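PDB 4MI8: apoptosis regulator Bcl-2 homolog from Murid herpesvirus 4, which protects infected cells from apoptosis and inhibits starvation-induced autophagy of the host by binding Beclin 1, and also interacts with BAK1 and BAX. Local coordinates for residues 42-50 with 90-98; 68-77 with 112-123. All coordinates share one frame; numbering follows the deposited sequence.

Contact 1: residues 42-50 with 90-98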
loop_
_atom_site.group_PDB
_atom_site.type_symbol
_atom_site.label_atom_id
_atom_site.label_comp_id
_atom_site.label_asym_id
_atom_site.label_seq_id
_atom_site.Cartn_x
_atom_site.Cartn_y
_atom_site.Cartn_z
ATOM N N ILE A 42 4.488 2.567 -7.873
ATOM C CA ILE A 42 3.500 2.142 -6.899
ATOM C C ILE A 42 2.659 3.332 -6.459
ATOM O O ILE A 42 1.461 3.191 -6.345
ATOM C CB ILE A 42 4.178 1.490 -5.713
ATOM C CG1 ILE A 42 4.802 0.165 -6.208
ATOM C CG2 ILE A 42 3.132 1.187 -4.570
ATOM C CD1 ILE A 42 5.821 -0.265 -5.161
ATOM N N ILE A 43 3.240 4.521 -6.263
ATOM C CA ILE A 43 2.395 5.643 -5.857
ATOM C C ILE A 43 1.387 5.919 -6.982
ATOM O O ILE A 43 0.200 6.103 -6.702
ATOM C CB ILE A 43 3.176 6.936 -5.646
ATOM C CG1 ILE A 43 4.113 6.810 -4.457
ATOM C CG2 ILE A 43 2.182 8.113 -5.526
ATOM C CD1 ILE A 43 5.121 7.943 -4.294
ATOM N N THR A 44 1.824 5.893 -8.241
ATOM C CA THR A 44 0.888 6.142 -9.402
ATOM C C THR A 44 -0.253 5.075 -9.421
ATOM O O THR A 44 -1.405 5.415 -9.576
ATOM C CB THR A 44 1.649 6.057 -10.703
ATOM O OG1 THR A 44 2.659 7.029 -10.678
ATOM C CG2 THR A 44 0.809 6.239 -11.829
ATOM N N LEU A 45 0.051 3.782 -9.234
ATOM C CA LEU A 45 -1.029 2.769 -9.188
ATOM C C LEU A 45 -1.987 3.117 -8.040
ATOM O O LEU A 45 -3.216 3.102 -8.193
ATOM C CB LEU A 45 -0.472 1.335 -9.046
ATOM C CG LEU A 45 0.425 0.976 -10.265
ATOM C CD1 LEU A 45 1.244 -0.309 -10.099
ATOM C CD2 LEU A 45 -0.423 0.959 -11.507
ATOM N N THR A 46 -1.439 3.469 -6.862
ATOM C CA THR A 46 -2.341 3.800 -5.738
ATOM C C THR A 46 -3.219 4.986 -6.040
ATOM O O THR A 46 -4.372 5.019 -5.632
ATOM C CB THR A 46 -1.640 3.968 -4.348
ATOM O OG1 THR A 46 -0.772 5.107 -4.333
ATOM C CG2 THR A 46 -0.816 2.698 -3.899
ATOM N N GLN A 47 -2.701 5.976 -6.751
ATOM C CA GLN A 47 -3.513 7.130 -7.088
ATOM C C GLN A 47 -4.614 6.742 -8.038
ATOM O O GLN A 47 -5.733 7.226 -7.915
ATOM C CB GLN A 47 -2.630 8.245 -7.639
ATOM C CG GLN A 47 -1.800 8.938 -6.532
ATOM C CD GLN A 47 -0.723 9.846 -7.092
ATOM O OE1 GLN A 47 -0.162 9.546 -8.153
ATOM N NE2 GLN A 47 -0.387 10.951 -6.375
ATOM N N GLU A 48 -4.328 5.851 -8.949
ATOM C CA GLU A 48 -5.350 5.370 -9.879
ATOM C C GLU A 48 -6.418 4.566 -9.131
ATOM O O GLU A 48 -7.640 4.715 -9.355
ATOM C CB GLU A 48 -4.732 4.421 -10.882
ATOM C CG GLU A 48 -4.128 5.073 -12.062
ATOM C CD GLU A 48 -5.155 5.948 -12.804
ATOM O OE1 GLU A 48 -6.131 5.395 -13.351
ATOM O OE2 GLU A 48 -4.998 7.203 -12.839
ATOM N N PHE A 49 -5.949 3.713 -8.218
ATOM C CA PHE A 49 -6.874 2.882 -7.418
ATOM C C PHE A 49 -7.769 3.820 -6.544
ATOM O O PHE A 49 -8.973 3.657 -6.464
ATOM C CB PHE A 49 -6.039 1.998 -6.541
ATOM C CG PHE A 49 -6.831 1.119 -5.607
ATOM C CD1 PHE A 49 -7.310 1.632 -4.371
ATOM C CD2 PHE A 49 -7.007 -0.283 -5.907
ATOM C CE1 PHE A 49 -8.002 0.774 -3.496
ATOM C CE2 PHE A 49 -7.700 -1.109 -5.006
ATOM C CZ PHE A 49 -8.214 -0.588 -3.807
ATOM N N ARG A 50 -7.189 4.813 -5.912
ATOM C CA ARG A 50 -7.970 5.820 -5.133
ATOM C C ARG A 50 -8.991 6.607 -5.950
ATOM O O ARG A 50 -10.078 6.876 -5.449
ATOM C CB ARG A 50 -7.013 6.800 -4.435
ATOM C CG ARG A 50 -7.736 7.697 -3.429
ATOM C CD ARG A 50 -8.033 6.932 -2.117
ATOM N NE ARG A 50 -6.769 6.566 -1.410
ATOM C CZ ARG A 50 -6.082 7.398 -0.634
ATOM N NH1 ARG A 50 -6.614 8.617 -0.377
ATOM N NH2 ARG A 50 -4.924 7.033 -0.029
ATOM N N VAL A 90 -2.187 -3.382 -4.962
ATOM C CA VAL A 90 -2.158 -1.956 -5.053
ATOM C C VAL A 90 -3.041 -1.353 -3.942
ATOM O O VAL A 90 -2.699 -0.386 -3.342
ATOM C CB VAL A 90 -2.731 -1.513 -6.410
ATOM C CG1 VAL A 90 -2.982 0.011 -6.417
ATOM C CG2 VAL A 90 -1.824 -2.000 -7.535
ATOM N N GLY A 91 -4.179 -1.958 -3.654
ATOM C CA GLY A 91 -5.043 -1.528 -2.534
ATOM C C GLY A 91 -4.301 -1.541 -1.177
ATOM O O GLY A 91 -4.482 -0.618 -0.340
ATOM N N PHE A 92 -3.512 -2.612 -0.940
ATOM C CA PHE A 92 -2.654 -2.746 0.238
ATOM C C PHE A 92 -1.727 -1.498 0.344
ATOM O O PHE A 92 -1.545 -0.853 1.424
ATOM C CB PHE A 92 -1.905 -4.081 0.074
ATOM C CG PHE A 92 -0.628 -4.227 0.897
ATOM C CD1 PHE A 92 0.572 -3.796 0.391
ATOM C CD2 PHE A 92 -0.619 -5.002 2.087
ATOM C CE1 PHE A 92 1.767 -4.059 1.077
ATOM C CE2 PHE A 92 0.569 -5.239 2.795
ATOM C CZ PHE A 92 1.776 -4.766 2.277
ATOM N N PHE A 93 -1.109 -1.158 -0.766
ATOM C CA PHE A 93 -0.223 -0.009 -0.694
ATOM C C PHE A 93 -1.005 1.252 -0.495
ATOM O O PHE A 93 -0.471 2.192 0.088
ATOM C CB PHE A 93 0.667 0.087 -1.954
ATOM C CG PHE A 93 1.907 -0.793 -1.879
ATOM C CD1 PHE A 93 2.965 -0.449 -1.011
ATOM C CD2 PHE A 93 2.002 -2.006 -2.641
ATOM C CE1 PHE A 93 4.081 -1.280 -0.919
ATOM C CE2 PHE A 93 3.154 -2.872 -2.511
ATOM C CZ PHE A 93 4.168 -2.519 -1.672
ATOM N N ASP A 94 -2.230 1.348 -1.024
ATOM C CA ASP A 94 -2.970 2.652 -0.895
ATOM C C ASP A 94 -3.444 2.778 0.505
ATOM O O ASP A 94 -3.629 3.903 1.028
ATOM C CB ASP A 94 -4.224 2.662 -1.778
ATOM C CG ASP A 94 -4.827 4.041 -1.910
ATOM O OD1 ASP A 94 -4.057 5.044 -1.855
ATOM O OD2 ASP A 94 -6.074 4.172 -2.121
ATOM N N VAL A 95 -3.771 1.633 1.131
ATOM C CA VAL A 95 -4.059 1.729 2.594
ATOM C C VAL A 95 -2.866 2.281 3.371
ATOM O O VAL A 95 -3.012 3.230 4.210
ATOM C CB VAL A 95 -4.528 0.398 3.176
ATOM C CG1 VAL A 95 -4.488 0.473 4.700
ATOM C CG2 VAL A 95 -5.902 0.025 2.522
ATOM N N GLY A 96 -1.671 1.740 3.090
ATOM C CA GLY A 96 -0.442 2.249 3.770
ATOM C C GLY A 96 -0.197 3.726 3.411
ATOM O O GLY A 96 0.278 4.495 4.254
ATOM N N ARG A 97 -0.492 4.136 2.170
ATOM C CA ARG A 97 -0.320 5.526 1.795
ATOM C C ARG A 97 -1.274 6.427 2.546
ATOM O O ARG A 97 -0.886 7.524 2.937
ATOM C CB ARG A 97 -0.541 5.734 0.304
ATOM C CG ARG A 97 -0.365 7.180 -0.126
ATOM C CD ARG A 97 -0.440 7.416 -1.668
ATOM N NE ARG A 97 -1.766 7.099 -2.209
ATOM C CZ ARG A 97 -2.616 8.027 -2.697
ATOM N NH1 ARG A 97 -2.283 9.307 -2.760
ATOM N NH2 ARG A 97 -3.779 7.687 -3.210
ATOM N N TYR A 98 -2.535 5.966 2.717
ATOM C CA TYR A 98 -3.533 6.711 3.475
ATOM C C TYR A 98 -2.996 6.907 4.901
ATOM O O TYR A 98 -2.946 8.038 5.366
ATOM C CB TYR A 98 -4.884 5.974 3.576
ATOM C CG TYR A 98 -5.941 6.849 4.284
ATOM C CD1 TYR A 98 -6.676 7.799 3.553
ATOM C CD2 TYR A 98 -6.184 6.762 5.681
ATOM C CE1 TYR A 98 -7.619 8.636 4.162
ATOM C CE2 TYR A 98 -7.141 7.591 6.302
ATOM C CZ TYR A 98 -7.855 8.524 5.521
ATOM O OH TYR A 98 -8.810 9.390 6.039
#
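Thr46 is the central knob: its side chain drops into a hollow on helix 86-103 made by Val90, Phe93, Asp94 and Arg97, where segments 42-50 and 90-98 cross nearly at right angles (92°), their axes 8.7 Å apart at the closest. Here helix 33-56 crosses the buried central helix of the Bcl-2 fold. The methyl CG2 of Thr46 points into the hollow, 3.5 Å from Asp94 N, while OG1 is turned back to its own helix and bonds Ile43 O. On one flank Ile42 CG2 sits over the face of the Phe93 ring, 4.0 Å from its centroid. On another, Val90 CG1 fills the dip between Leu45 and Phe49 CB, and the Phe49 ring lies over Gly91, whose CA is 3.5 Å from CZ; having no side chain, Gly91 lets the ring come down onto the backbone. The far flank is a salt-bridge network. Arg50, its chain bent at chi2 (78°) and chi3 (65°), curls round to grip Asp94 side-on, NE to OD2 at 2.6 Å and NH2 to OD1 at 2.8 Å. Arg97 NH2 reaches the same OD1 from the opposite face of the carboxylate, at 3.0 Å, and its guanidinium stacks on that of Arg50 while Gln47 CG covers its other face. With Tyr61 OH also bonded to OD2, Asp94 is a buried acid ringed by donors, which probably keeps it ionised and lets the two arginines lie together.

Contact 2: residues 68-77 with 112-123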
loop_
_atom_site.group_PDB
_atom_site.type_symbol
_atom_site.label_atom_id
_atom_site.label_comp_id
_atom_site.label_asym_id
_atom_site.label_seq_id
_atom_site.Cartn_x
_atom_site.Cartn_y
_atom_site.Cartn_z
ATOM N N TRP A 68 -5.945 1.728 12.794
ATOM C CA TRP A 68 -4.982 0.875 12.108
ATOM C C TRP A 68 -4.099 0.178 13.085
ATOM O O TRP A 68 -3.709 -0.973 12.885
ATOM C CB TRP A 68 -4.128 1.707 11.177
ATOM C CG TRP A 68 -3.069 2.543 11.867
ATOM C CD1 TRP A 68 -3.204 3.839 12.352
ATOM C CD2 TRP A 68 -1.652 2.182 12.113
ATOM N NE1 TRP A 68 -2.019 4.281 12.867
ATOM C CE2 TRP A 68 -1.044 3.347 12.752
ATOM C CE3 TRP A 68 -0.875 1.068 11.867
ATOM C CZ2 TRP A 68 0.283 3.362 13.152
ATOM C CZ3 TRP A 68 0.462 1.092 12.253
ATOM C CH2 TRP A 68 1.034 2.216 12.880
ATOM N N LYS A 69 -3.761 0.884 14.154
ATOM C CA LYS A 69 -2.987 0.308 15.256
ATOM C C LYS A 69 -3.197 -1.202 15.573
ATOM O O LYS A 69 -2.241 -1.992 15.451
ATOM C CB LYS A 69 -3.147 1.167 16.505
ATOM C CG LYS A 69 -2.365 2.488 16.473
ATOM C CD LYS A 69 -0.841 2.361 16.451
ATOM C CE LYS A 69 -0.280 1.016 16.928
ATOM N NZ LYS A 69 -0.082 0.115 15.743
ATOM N N ARG A 70 -4.432 -1.587 15.939
ATOM C CA ARG A 70 -4.781 -2.983 16.251
ATOM C C ARG A 70 -5.406 -3.749 15.083
ATOM O O ARG A 70 -5.326 -4.969 15.032
ATOM C CB ARG A 70 -5.700 -3.029 17.487
ATOM C CG ARG A 70 -5.912 -4.423 18.114
ATOM C CD ARG A 70 -6.372 -4.429 19.593
ATOM N NE ARG A 70 -6.960 -5.719 20.008
ATOM C CZ ARG A 70 -7.301 -6.074 21.252
ATOM N NH1 ARG A 70 -7.124 -5.260 22.277
ATOM N NH2 ARG A 70 -7.818 -7.270 21.485
ATOM N N ASP A 71 -5.997 -3.015 14.132
ATOM C CA ASP A 71 -6.790 -3.588 13.035
ATOM C C ASP A 71 -6.102 -3.725 11.687
ATOM O O ASP A 71 -6.668 -4.358 10.771
ATOM C CB ASP A 71 -8.037 -2.733 12.791
ATOM C CG ASP A 71 -8.895 -2.554 14.043
ATOM O OD1 ASP A 71 -8.647 -3.225 15.078
ATOM O OD2 ASP A 71 -9.829 -1.721 13.983
ATOM N N LEU A 72 -4.922 -3.111 11.523
ATOM C CA LEU A 72 -4.332 -3.058 10.197
ATOM C C LEU A 72 -4.143 -4.454 9.672
ATOM O O LEU A 72 -4.492 -4.730 8.534
ATOM C CB LEU A 72 -3.023 -2.242 10.115
ATOM C CG LEU A 72 -2.696 -1.710 8.692
ATOM C CD1 LEU A 72 -3.929 -1.213 7.921
ATOM C CD2 LEU A 72 -1.668 -0.606 8.727
ATOM N N SER A 73 -3.638 -5.353 10.502
ATOM C CA SER A 73 -3.323 -6.701 10.016
ATOM C C SER A 73 -4.599 -7.504 9.682
ATOM O O SER A 73 -4.592 -8.459 8.866
ATOM C CB SER A 73 -2.421 -7.446 11.004
ATOM O OG SER A 73 -2.810 -7.196 12.350
ATOM N N LYS A 74 -5.702 -7.068 10.279
ATOM C CA LYS A 74 -7.016 -7.699 10.069
ATOM C C LYS A 74 -7.514 -7.215 8.673
ATOM O O LYS A 74 -7.769 -8.044 7.775
ATOM C CB LYS A 74 -7.957 -7.323 11.230
ATOM C CG LYS A 74 -8.845 -8.426 11.810
ATOM C CD LYS A 74 -8.082 -9.383 12.711
ATOM C CE LYS A 74 -9.053 -10.043 13.707
ATOM N NZ LYS A 74 -8.656 -11.330 14.388
ATOM N N LEU A 75 -7.550 -5.889 8.464
ATOM C CA LEU A 75 -7.802 -5.367 7.125
ATOM C C LEU A 75 -6.971 -6.104 6.093
ATOM O O LEU A 75 -7.540 -6.606 5.120
ATOM C CB LEU A 75 -7.559 -3.865 6.996
ATOM C CG LEU A 75 -7.847 -3.287 5.565
ATOM C CD1 LEU A 75 -9.272 -3.566 5.069
ATOM C CD2 LEU A 75 -7.606 -1.814 5.656
ATOM N N PHE A 76 -5.648 -6.241 6.334
ATOM C CA PHE A 76 -4.759 -6.806 5.285
ATOM C C PHE A 76 -5.169 -8.220 4.999
ATOM O O PHE A 76 -5.260 -8.621 3.833
ATOM C CB PHE A 76 -3.250 -6.741 5.602
ATOM C CG PHE A 76 -2.636 -5.346 5.538
ATOM C CD1 PHE A 76 -3.162 -4.315 4.688
ATOM C CD2 PHE A 76 -1.511 -5.064 6.283
ATOM C CE1 PHE A 76 -2.531 -3.038 4.620
ATOM C CE2 PHE A 76 -0.912 -3.805 6.245
ATOM C CZ PHE A 76 -1.405 -2.794 5.402
ATOM N N THR A 77 -5.418 -9.000 6.058
ATOM C CA THR A 77 -5.816 -10.390 5.838
ATOM C C THR A 77 -7.167 -10.538 5.066
ATOM O O THR A 77 -7.247 -11.382 4.158
ATOM C CB THR A 77 -5.700 -11.271 7.139
ATOM O OG1 THR A 77 -6.258 -10.558 8.250
ATOM C CG2 THR A 77 -4.190 -11.620 7.467
ATOM N N ASP A 112 5.927 5.234 14.792
ATOM C CA ASP A 112 4.738 4.616 14.215
ATOM C C ASP A 112 4.876 4.358 12.718
ATOM O O ASP A 112 4.355 3.352 12.230
ATOM C CB ASP A 112 3.518 5.496 14.385
ATOM C CG ASP A 112 2.932 5.406 15.753
ATOM O OD1 ASP A 112 3.340 4.500 16.516
ATOM O OD2 ASP A 112 2.061 6.250 16.060
ATOM N N HIS A 113 5.536 5.269 11.999
ATOM C CA HIS A 113 5.936 4.957 10.633
ATOM C C HIS A 113 6.708 3.688 10.531
ATOM O O HIS A 113 6.465 2.880 9.622
ATOM C CB HIS A 113 6.774 6.040 10.053
ATOM C CG HIS A 113 6.011 7.282 9.730
ATOM N ND1 HIS A 113 5.679 8.182 10.668
ATOM C CD2 HIS A 113 5.572 7.789 8.506
ATOM C CE1 HIS A 113 5.026 9.214 10.072
ATOM N NE2 HIS A 113 4.980 8.969 8.745
ATOM N N GLU A 114 7.631 3.483 11.471
ATOM C CA GLU A 114 8.480 2.288 11.509
ATOM C C GLU A 114 7.657 1.065 11.772
ATOM O O GLU A 114 7.923 0.030 11.241
ATOM C CB GLU A 114 9.628 2.439 12.528
ATOM C CG GLU A 114 10.820 3.216 11.930
ATOM C CD GLU A 114 11.850 3.743 12.959
ATOM O OE1 GLU A 114 11.581 3.737 14.197
ATOM O OE2 GLU A 114 12.952 4.182 12.528
ATOM N N LEU A 115 6.613 1.223 12.562
ATOM C CA LEU A 115 5.654 0.161 12.893
ATOM C C LEU A 115 4.752 -0.182 11.695
ATOM O O LEU A 115 4.524 -1.358 11.337
ATOM C CB LEU A 115 4.785 0.707 14.009
ATOM C CG LEU A 115 4.299 -0.276 15.028
ATOM C CD1 LEU A 115 5.492 -0.698 15.913
ATOM C CD2 LEU A 115 3.191 0.466 15.774
ATOM N N LEU A 116 4.250 0.865 11.055
ATOM C CA LEU A 116 3.566 0.716 9.747
ATOM C C LEU A 116 4.450 -0.054 8.737
ATOM O O LEU A 116 4.003 -1.028 8.107
ATOM C CB LEU A 116 3.156 2.090 9.207
ATOM C CG LEU A 116 2.374 1.999 7.892
ATOM C CD1 LEU A 116 1.079 1.187 8.048
ATOM C CD2 LEU A 116 2.156 3.424 7.392
ATOM N N ASN A 117 5.713 0.374 8.630
ATOM C CA ASN A 117 6.702 -0.282 7.771
ATOM C C ASN A 117 6.785 -1.772 8.023
ATOM O O ASN A 117 6.600 -2.548 7.087
ATOM C CB ASN A 117 8.043 0.386 7.929
ATOM C CG ASN A 117 9.060 0.016 6.803
ATOM O OD1 ASN A 117 8.849 -0.837 5.968
ATOM N ND2 ASN A 117 10.178 0.660 6.831
ATOM N N ASP A 118 7.014 -2.155 9.302
ATOM C CA ASP A 118 7.218 -3.525 9.738
ATOM C C ASP A 118 6.059 -4.388 9.402
ATOM O O ASP A 118 6.208 -5.459 8.788
ATOM C CB ASP A 118 7.429 -3.604 11.269
ATOM C CG ASP A 118 8.782 -3.094 11.696
ATOM O OD1 ASP A 118 9.556 -2.693 10.794
ATOM O OD2 ASP A 118 9.074 -3.094 12.925
ATOM N N CYS A 119 4.901 -3.938 9.872
ATOM C CA CYS A 119 3.629 -4.585 9.591
ATOM C C CYS A 119 3.469 -4.826 8.065
ATOM O O CYS A 119 3.298 -6.026 7.626
ATOM C CB CYS A 119 2.471 -3.725 10.116
ATOM S SG CYS A 119 0.831 -4.303 9.571
ATOM N N MET A 120 3.604 -3.741 7.260
ATOM C CA MET A 120 3.423 -3.925 5.790
ATOM C C MET A 120 4.483 -4.845 5.252
ATOM O O MET A 120 4.176 -5.714 4.433
ATOM C CB MET A 120 3.413 -2.607 5.005
ATOM C CG MET A 120 2.147 -1.803 5.224
ATOM S SD MET A 120 2.241 -0.218 4.331
ATOM C CE MET A 120 2.076 -0.850 2.652
ATOM N N THR A 121 5.721 -4.668 5.701
ATOM C CA THR A 121 6.833 -5.490 5.236
ATOM C C THR A 121 6.690 -6.941 5.685
ATOM O O THR A 121 7.064 -7.863 4.960
ATOM C CB THR A 121 8.185 -4.942 5.729
ATOM O OG1 THR A 121 8.337 -3.583 5.301
ATOM C CG2 THR A 121 9.330 -5.774 5.175
ATOM N N HIS A 122 6.150 -7.137 6.883
ATOM C CA HIS A 122 5.978 -8.467 7.434
ATOM C C HIS A 122 4.839 -9.194 6.779
ATOM O O HIS A 122 4.824 -10.443 6.725
ATOM C CB HIS A 122 5.758 -8.397 8.940
ATOM C CG HIS A 122 6.956 -7.892 9.708
ATOM N ND1 HIS A 122 6.850 -7.337 10.929
ATOM C CD2 HIS A 122 8.311 -7.874 9.383
ATOM C CE1 HIS A 122 8.073 -6.981 11.366
ATOM N NE2 HIS A 122 8.966 -7.311 10.419
ATOM N N PHE A 123 3.870 -8.437 6.277
ATOM C CA PHE A 123 2.736 -9.002 5.646
ATOM C C PHE A 123 3.067 -9.285 4.199
ATOM O O PHE A 123 2.746 -10.358 3.703
ATOM C CB PHE A 123 1.520 -8.079 5.789
ATOM C CG PHE A 123 0.267 -8.694 5.273
ATOM C CD1 PHE A 123 0.080 -8.834 3.894
ATOM C CD2 PHE A 123 -0.698 -9.228 6.161
ATOM C CE1 PHE A 123 -1.057 -9.459 3.369
ATOM C CE2 PHE A 123 -1.855 -9.816 5.644
ATOM C CZ PHE A 123 -2.047 -9.928 4.246
#
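This is an apolar contact between two nearly parallel helices, 68-81 and 111-126, which lie against helix 86-103. The segments are inclined by 21° and their axes come no closer than 10.7 Å, so large side chains span the gap. Phe76 and Phe123 close one end with an edge-to-face pair, the edge of Phe76 toward the face of Phe123, centroids 5.4 Å apart and planes at 57°. Phe76 CB also sits over that face, 3.4 Å from Phe123 CE2, and Thr77 CG2 meets the ring at its edge. Phe123 reaches across because its CG is anti to the backbone N (chi1 -174°), which sends the ring out toward the other helix. Cys119 SG lies at the edge of the Phe76 ring, near its plane, 3.8 Å from CE2, in a sulfur-aromatic contact; the carbon Met120 CG comes within 3.7 Å of Phe76 CZ. Midway, the branches Leu72 CD2 and Leu116 CD1 press together at 3.3 Å, tighter than usual for two methyls. At the other end the six-membered part of the Trp68 indole pushes CH2 to 3.6 Å from Asp112 O, with Leu115 and Leu116 beside it. Lys69 bends at the rim to bring NZ to 3.3 Å from Leu115 CD2. Behind this layer, Val95 meets Leu72, Cys100 meets Leu116 and Phe92 meets Met120, an arrangement in keeping with the Bcl-2 fold, in which amphipathic helices pack around a buried central helix.

Helix 86-103 is what joins the two contacts, whose centres are 15 Å apart. In contact 1 it uses one flank against 42-50; with other residues of the same turns it meets both helices of contact 2. Phe92 CD2 is 3.7 Å from Phe76 CD1 and Phe92 CZ is 3.4 Å from Met120 O, while Val95 CG1 lies 3.7 Å from Leu72 CD1 and Gly96 CA 3.7 Å from Met120 SD. The bound Beclin 1 BH3 peptide packs on both contacts: on Glu48, Phe49, Val90 and Val95 of contact 1, and on Lys74 and Leu75 of contact 2. Helices 33-56, 68-81 and 86-103 thus all contribute to its binding surface, consistent with the BH3-binding groove of Bcl-2 proteins.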